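Local coordinates for protein 4-hydroxythreonine-4-phosphate dehydrogenase (Legionella pneumophila subsp. pneumophila, PDB 6XMY) that probably catalyses the NAD(P)-dependent oxidation of 4-(phosphooxy)-L-threonine in pyridoxine 5'-phosphate biosynthesis, using a divalent metal ion, at residues Asn10-Ser15 with Glu114-Val119. Numbering follows the deposited sequence.
Sequences NPLLIS and EFSALV
Leu13 and Leu118, like Ile14 and Val119, are paired in register on neighbouring parallel strands, 12-15 and 117-119, whose axes run 27° apart in the core of this PdxA-family α/β fold. The ladder is read from the bonds: Leu13 N donates to Ala117 O (2.9 Å), Leu13 O accepts from Val119 N, and Ser15 N reaches Val119 O, this last more bent than the other two. Ahead of the ladder, Ser116 binds the Asn10-Pro11 loop: its N donates to Pro11 O, and its OG, held between the backbone N and the carbonyl carbon (chi1 55°), donates to Asn10 O at 2.7 Å from above that carbonyl plane.

On the face carrying Leu13 and Leu118, Leu13 CD1 sits 3.9 Å from the centroid of the ring of Phe115, a residue of the loop before the second strand, and 3° off the ring normal, a CH-pi contact over the centre; Pro11 O lies at the ring edge. Leu109 of helix 96-111 touches both side chains. The other face, which helix 314-328 packs against, carries Leu12, Ile14, Ala117 and Val119. Here the Ile14 and Val119 side chains run alongside each other in the same direction, with CD1 of Ile14 3.5 Å from CB of Val119.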
# COMPACT_ATOMS: atom_id res chain seq x y z
N ASN A 10 4.80 -8.54 -18.75
CA ASN A 10 5.42 -9.35 -17.70
C ASN A 10 4.48 -9.40 -16.50
O ASN A 10 3.84 -8.39 -16.17
CB ASN A 10 6.76 -8.75 -17.26
CG ASN A 10 7.93 -9.28 -18.07
OD1 ASN A 10 8.98 -9.65 -17.52
ND2 ASN A 10 7.76 -9.34 -19.37
N PRO A 11 4.36 -10.54 -15.84
CA PRO A 11 3.31 -10.69 -14.82
C PRO A 11 3.53 -9.79 -13.62
O PRO A 11 4.62 -9.28 -13.36
CB PRO A 11 3.41 -12.17 -14.41
CG PRO A 11 4.17 -12.84 -15.51
CD PRO A 11 5.11 -11.79 -16.04
N LEU A 12 2.44 -9.60 -12.89
CA LEU A 12 2.46 -8.91 -11.61
C LEU A 12 2.85 -9.92 -10.54
O LEU A 12 2.37 -11.06 -10.54
CB LEU A 12 1.07 -8.37 -11.30
CG LEU A 12 0.42 -7.54 -12.41
CD1 LEU A 12 -1.09 -7.35 -12.18
CD2 LEU A 12 1.10 -6.20 -12.52
N LEU A 13 3.72 -9.51 -9.62
CA LEU A 13 4.17 -10.39 -8.54
C LEU A 13 3.41 -10.03 -7.27
O LEU A 13 3.38 -8.87 -6.88
CB LEU A 13 5.67 -10.22 -8.33
CG LEU A 13 6.40 -11.24 -7.47
CD1 LEU A 13 6.25 -12.64 -8.06
CD2 LEU A 13 7.87 -10.85 -7.34
N ILE A 14 2.80 -11.03 -6.64
CA ILE A 14 1.97 -10.81 -5.45
C ILE A 14 2.67 -11.44 -4.26
O ILE A 14 2.84 -12.66 -4.21
CB ILE A 14 0.56 -11.42 -5.61
CG1 ILE A 14 0.00 -11.20 -7.01
CG2 ILE A 14 -0.38 -10.89 -4.50
CD1 ILE A 14 -0.14 -9.77 -7.43
N SER A 15 3.08 -10.62 -3.29
CA SER A 15 3.53 -11.18 -2.02
C SER A 15 2.32 -11.64 -1.22
O SER A 15 1.44 -10.84 -0.90
CB SER A 15 4.31 -10.15 -1.21
OG SER A 15 4.37 -10.59 0.14
N GLU A 114 11.89 -8.46 -13.79
CA GLU A 114 11.35 -9.80 -14.02
C GLU A 114 9.84 -9.81 -13.91
O GLU A 114 9.17 -10.64 -14.54
CB GLU A 114 11.94 -10.77 -12.99
CG GLU A 114 13.43 -10.97 -13.13
CD GLU A 114 13.77 -11.75 -14.38
OE1 GLU A 114 13.06 -12.73 -14.66
OE2 GLU A 114 14.72 -11.36 -15.08
N PHE A 115 9.29 -8.89 -13.13
CA PHE A 115 7.86 -8.72 -12.97
C PHE A 115 7.56 -7.24 -13.08
O PHE A 115 8.42 -6.40 -12.81
CB PHE A 115 7.39 -9.33 -11.64
CG PHE A 115 7.62 -10.81 -11.58
CD1 PHE A 115 6.67 -11.68 -12.08
CD2 PHE A 115 8.82 -11.32 -11.12
CE1 PHE A 115 6.90 -13.05 -12.09
CE2 PHE A 115 9.05 -12.68 -11.12
CZ PHE A 115 8.08 -13.55 -11.60
N SER A 116 6.34 -6.92 -13.52
CA SER A 116 6.04 -5.55 -13.91
C SER A 116 5.60 -4.68 -12.74
O SER A 116 5.58 -3.46 -12.88
CB SER A 116 4.95 -5.54 -14.98
OG SER A 116 3.82 -6.25 -14.54
N ALA A 117 5.26 -5.28 -11.61
CA ALA A 117 4.80 -4.55 -10.44
C ALA A 117 4.71 -5.53 -9.29
O ALA A 117 4.63 -6.75 -9.50
CB ALA A 117 3.43 -3.90 -10.66
N LEU A 118 4.69 -4.99 -8.08
CA LEU A 118 4.55 -5.77 -6.85
C LEU A 118 3.24 -5.38 -6.17
O LEU A 118 2.94 -4.19 -6.03
CB LEU A 118 5.72 -5.48 -5.91
CG LEU A 118 5.77 -6.28 -4.61
CD1 LEU A 118 5.92 -7.78 -4.90
CD2 LEU A 118 6.90 -5.79 -3.74
N VAL A 119 2.48 -6.38 -5.75
CA VAL A 119 1.26 -6.17 -4.96
C VAL A 119 1.44 -6.93 -3.66
O VAL A 119 1.83 -8.10 -3.68
CB VAL A 119 0.01 -6.67 -5.71
CG1 VAL A 119 -1.27 -6.32 -4.94
CG2 VAL A 119 -0.03 -6.11 -7.14